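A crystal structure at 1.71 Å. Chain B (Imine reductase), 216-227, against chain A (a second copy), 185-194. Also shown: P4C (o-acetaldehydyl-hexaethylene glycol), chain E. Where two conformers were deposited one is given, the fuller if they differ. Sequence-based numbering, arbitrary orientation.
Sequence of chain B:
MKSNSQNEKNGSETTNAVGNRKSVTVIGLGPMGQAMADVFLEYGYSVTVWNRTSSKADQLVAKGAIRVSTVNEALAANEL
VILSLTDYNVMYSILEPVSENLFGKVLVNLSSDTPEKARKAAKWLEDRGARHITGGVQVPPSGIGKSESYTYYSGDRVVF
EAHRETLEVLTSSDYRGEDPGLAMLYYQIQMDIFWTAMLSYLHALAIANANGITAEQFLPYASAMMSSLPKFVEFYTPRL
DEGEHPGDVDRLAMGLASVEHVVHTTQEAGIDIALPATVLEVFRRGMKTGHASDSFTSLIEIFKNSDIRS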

# COMPACT_ATOMS: atom_id res chain seq x y z
N GLU B 216 6.08 11.88 -13.83
CA GLU B 216 4.99 12.04 -14.80
C GLU B 216 4.77 10.80 -15.67
O GLU B 216 3.61 10.37 -15.89
CB GLU B 216 5.29 13.30 -15.69
CG GLU B 216 4.16 13.59 -16.68
CD GLU B 216 2.88 14.09 -16.00
OE1 GLU B 216 2.94 14.52 -14.81
OE2 GLU B 216 1.82 14.05 -16.66
N GLN B 217 5.85 10.17 -16.05
CA GLN B 217 5.85 8.91 -16.83
C GLN B 217 5.27 7.75 -15.99
O GLN B 217 4.44 6.97 -16.48
CB GLN B 217 7.22 8.55 -17.30
CG GLN B 217 7.73 9.43 -18.46
CD GLN B 217 9.13 9.04 -18.88
OE1 GLN B 217 10.08 9.25 -18.15
NE2 GLN B 217 9.27 8.48 -20.07
N PHE B 218 5.66 7.70 -14.72
CA PHE B 218 5.18 6.64 -13.81
C PHE B 218 3.76 6.79 -13.36
O PHE B 218 3.09 5.77 -13.07
CB PHE B 218 6.18 6.54 -12.61
CG PHE B 218 5.93 5.39 -11.67
CD1 PHE B 218 5.48 4.15 -12.09
CD2 PHE B 218 6.32 5.53 -10.31
CE1 PHE B 218 5.34 3.10 -11.20
CE2 PHE B 218 6.19 4.49 -9.42
CZ PHE B 218 5.68 3.28 -9.86
N LEU B 219 3.25 8.04 -13.25
CA LEU B 219 1.94 8.35 -12.77
C LEU B 219 0.79 7.39 -13.13
O LEU B 219 0.12 6.85 -12.26
CB LEU B 219 1.55 9.81 -13.15
CG LEU B 219 0.18 10.31 -12.83
CD1 LEU B 219 -0.14 10.26 -11.33
CD2 LEU B 219 -0.07 11.74 -13.39
N PRO B 220 0.50 7.17 -14.42
CA PRO B 220 -0.67 6.33 -14.71
C PRO B 220 -0.50 4.87 -14.28
O PRO B 220 -1.50 4.20 -13.99
CB PRO B 220 -0.79 6.38 -16.25
CG PRO B 220 0.51 6.86 -16.73
CD PRO B 220 1.14 7.72 -15.65
N TYR B 221 0.75 4.41 -14.20
CA TYR B 221 1.06 3.01 -13.85
C TYR B 221 1.02 2.87 -12.32
O TYR B 221 0.44 1.90 -11.78
CB TYR B 221 2.45 2.65 -14.35
CG TYR B 221 2.51 2.68 -15.86
CD1 TYR B 221 1.89 1.74 -16.61
CD2 TYR B 221 3.17 3.69 -16.51
CE1 TYR B 221 1.88 1.84 -18.03
CE2 TYR B 221 3.18 3.80 -17.94
CZ TYR B 221 2.58 2.80 -18.66
OH TYR B 221 2.60 2.88 -20.06
N ALA B 222 1.60 3.83 -11.61
CA ALA B 222 1.46 3.83 -10.10
C ALA B 222 -0.01 3.95 -9.74
O ALA B 222 -0.52 3.23 -8.84
CB ALA B 222 2.28 4.99 -9.45
N SER B 223 -0.76 4.86 -10.37
CA SER B 223 -2.16 5.00 -10.08
C SER B 223 -2.95 3.76 -10.35
O SER B 223 -3.79 3.38 -9.54
CB SER B 223 -2.81 6.19 -10.85
OG SER B 223 -2.12 7.35 -10.49
N ALA B 224 -2.72 3.12 -11.49
CA ALA B 224 -3.45 1.93 -11.87
C ALA B 224 -3.18 0.79 -10.86
O ALA B 224 -4.12 0.07 -10.48
CB ALA B 224 -3.09 1.48 -13.29
N MET B 225 -1.96 0.66 -10.42
CA MET B 225 -1.66 -0.42 -9.47
C MET B 225 -2.39 -0.16 -8.16
O MET B 225 -3.07 -1.06 -7.60
CB MET B 225 -0.17 -0.55 -9.23
CG MET B 225 0.21 -1.54 -8.10
SD MET B 225 -0.39 -3.23 -8.39
CE MET B 225 0.65 -3.76 -9.67
N MET B 226 -2.31 1.07 -7.67
CA MET B 226 -3.01 1.40 -6.42
C MET B 226 -4.50 1.19 -6.46
O MET B 226 -5.10 0.63 -5.54
CB MET B 226 -2.73 2.85 -6.03
CG MET B 226 -1.30 3.02 -5.67
SD MET B 226 -0.83 4.74 -5.54
CE MET B 226 0.58 4.50 -4.55
N SER B 227 -5.13 1.60 -7.59
CA SER B 227 -6.52 1.44 -7.78
C SER B 227 -6.94 0.00 -7.90
O SER B 227 -8.13 -0.35 -7.65
CB SER B 227 -6.98 2.26 -9.03
OG SER B 227 -6.88 3.62 -8.71
O1 P4C E . -7.74 -8.93 -9.20
C2 P4C E . -8.47 -9.87 -8.34
C3 P4C E . -8.01 -11.33 -8.38
O4 P4C E . -7.45 -11.72 -7.13
C5 P4C E . -6.71 -12.96 -7.01
C6 P4C E . -5.40 -12.90 -7.79
O7 P4C E . -4.23 -13.35 -7.07
C8 P4C E . -2.95 -13.10 -7.76
C9 P4C E . -1.85 -12.62 -6.76
O10 P4C E . -0.53 -12.13 -7.29
C11 P4C E . -0.18 -11.50 -8.58
C12 P4C E . 0.23 -9.99 -8.55
O13 P4C E . -0.36 -9.17 -9.68
C14 P4C E . -0.22 -7.70 -9.80
C15 P4C E . -1.30 -7.00 -10.72
O16 P4C E . -1.84 -5.70 -10.19
C17 P4C E . -2.81 -4.76 -10.87
C18 P4C E . -2.38 -4.28 -12.34
O19 P4C E . -2.10 -2.83 -12.48
C20 P4C E . -1.51 -2.70 -13.85
C21 P4C E . -1.65 -1.26 -14.32
O22 P4C E . -0.87 -0.96 -15.51
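Chain A, residues 185-194: LYYQIQMDIF

Chain A 185-194, a segment of a longer helix, packs on the helix of chain B 216-227, itself kinked where the N atoms of B:Pro220 and B:Tyr221 lack a bond to the preceding turn. The two run in broadly the same direction, with a crossing angle of -38° and axes 9.8 Å apart at closest approach; B:Met225 and A:Gln190 have the nearest CA atoms, 6.6 Å apart. B:Met225 (t, p, p), the most heavily covered residue, points toward chain A: its CE lies 3.6 Å from A:Gln190 O, its CG 4.0 Å from A:Ile193 CG2, and its SD 3.8 Å from A:Phe194 CB, at the edge of that ring. A:Gln190 leaves its helix sideways, but the extended side chain (m, t) brings NE2 to B:Tyr221 O, donating a hydrogen bond of 3.0 Å to a carbonyl that also accepts from B:Met225 N. Polyether P4C lies alongside, its C21 3.2 Å from A:Gln190 NE2 and its O16 3.2 Å from B:Met225 CE. A:Ile193 points toward chain B, its CD1 3.8 Å from B:Phe218 CZ and 4.2 Å from B:Ala222 CB. One turn earlier, A:Ile189 CD1 sits over the face of the B:Phe218 ring, 3.4 Å from CE1. A:Tyr186 directs its edge at the face of B:Tyr221, ring centroids 5.2 Å apart.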

# COMPACT_ATOMS: atom_id res chain seq x y z
N LEU A 185 11.77 -2.84 -16.03
CA LEU A 185 11.66 -1.63 -15.09
C LEU A 185 10.23 -1.32 -14.70
O LEU A 185 9.89 -1.29 -13.49
CB LEU A 185 12.38 -0.39 -15.69
CG LEU A 185 12.39 0.91 -14.87
CD1 LEU A 185 11.02 1.52 -14.79
CD2 LEU A 185 13.01 0.70 -13.51
N TYR A 186 9.35 -1.11 -15.66
CA TYR A 186 7.98 -0.86 -15.37
C TYR A 186 7.30 -2.01 -14.59
O TYR A 186 6.49 -1.81 -13.67
CB TYR A 186 7.20 -0.60 -16.67
CG TYR A 186 7.47 0.81 -17.23
CD1 TYR A 186 8.54 1.07 -18.06
CD2 TYR A 186 6.64 1.87 -16.90
CE1 TYR A 186 8.76 2.36 -18.58
CE2 TYR A 186 6.91 3.18 -17.36
CZ TYR A 186 7.93 3.38 -18.25
OH TYR A 186 8.09 4.68 -18.75
N TYR A 187 7.64 -3.26 -14.97
CA TYR A 187 7.06 -4.37 -14.27
C TYR A 187 7.49 -4.43 -12.75
O TYR A 187 6.63 -4.60 -11.87
CB TYR A 187 7.51 -5.65 -14.93
CG TYR A 187 6.89 -6.90 -14.29
CD1 TYR A 187 5.60 -7.36 -14.62
CD2 TYR A 187 7.61 -7.64 -13.36
CE1 TYR A 187 5.06 -8.50 -14.03
CE2 TYR A 187 7.05 -8.76 -12.74
CZ TYR A 187 5.81 -9.17 -13.06
OH TYR A 187 5.35 -10.31 -12.40
N GLN A 188 8.78 -4.31 -12.51
CA GLN A 188 9.35 -4.47 -11.16
C GLN A 188 8.90 -3.32 -10.24
O GLN A 188 8.62 -3.58 -9.06
CB GLN A 188 10.81 -4.58 -11.21
CG GLN A 188 11.41 -5.84 -11.88
CD GLN A 188 10.95 -7.14 -11.32
OE1 GLN A 188 10.40 -7.22 -10.20
NE2 GLN A 188 11.09 -8.23 -12.11
N ILE A 189 8.84 -2.09 -10.76
CA ILE A 189 8.44 -0.94 -9.84
C ILE A 189 6.95 -1.06 -9.44
O ILE A 189 6.56 -0.70 -8.33
CB ILE A 189 8.87 0.42 -10.43
CG1 ILE A 189 8.05 0.74 -11.68
CG2 ILE A 189 10.36 0.50 -10.61
CD1 ILE A 189 8.37 2.12 -12.24
N GLN A 190 6.09 -1.63 -10.34
CA GLN A 190 4.72 -1.88 -9.95
C GLN A 190 4.65 -3.01 -8.92
O GLN A 190 3.78 -2.92 -8.01
CB GLN A 190 3.84 -2.22 -11.17
CG GLN A 190 3.41 -1.03 -11.96
CD GLN A 190 2.36 -1.49 -12.99
OE1 GLN A 190 2.44 -2.63 -13.52
NE2 GLN A 190 1.27 -0.70 -13.12
N MET A 191 5.48 -4.02 -9.07
CA MET A 191 5.47 -5.11 -8.08
C MET A 191 6.02 -4.65 -6.73
O MET A 191 5.54 -5.15 -5.69
CB MET A 191 6.21 -6.36 -8.57
CG MET A 191 5.57 -7.03 -9.77
SD MET A 191 3.77 -7.32 -9.62
CE MET A 191 3.84 -8.51 -8.36
N ASP A 192 6.92 -3.69 -6.70
CA ASP A 192 7.42 -3.08 -5.42
C ASP A 192 6.22 -2.52 -4.67
O ASP A 192 6.03 -2.80 -3.45
CB ASP A 192 8.41 -2.02 -5.80
CG ASP A 192 9.28 -1.42 -4.64
OD1 ASP A 192 9.31 -1.94 -3.51
OD2 ASP A 192 9.98 -0.38 -4.98
N ILE A 193 5.37 -1.75 -5.35
CA ILE A 193 4.13 -1.18 -4.74
C ILE A 193 3.17 -2.34 -4.32
O ILE A 193 2.69 -2.40 -3.19
CB ILE A 193 3.42 -0.21 -5.68
CG1 ILE A 193 4.29 1.05 -5.86
CG2 ILE A 193 2.11 0.21 -5.11
CD1 ILE A 193 3.70 2.06 -6.87
N PHE A 194 2.91 -3.31 -5.23
CA PHE A 194 2.02 -4.35 -4.98
C PHE A 194 2.32 -5.09 -3.67
O PHE A 194 1.41 -5.21 -2.79
CB PHE A 194 1.88 -5.34 -6.14
CG PHE A 194 0.91 -6.46 -5.85
CD1 PHE A 194 -0.46 -6.28 -5.99
CD2 PHE A 194 1.35 -7.68 -5.31
CE1 PHE A 194 -1.38 -7.29 -5.70
CE2 PHE A 194 0.41 -8.66 -4.99
CZ PHE A 194 -0.91 -8.49 -5.17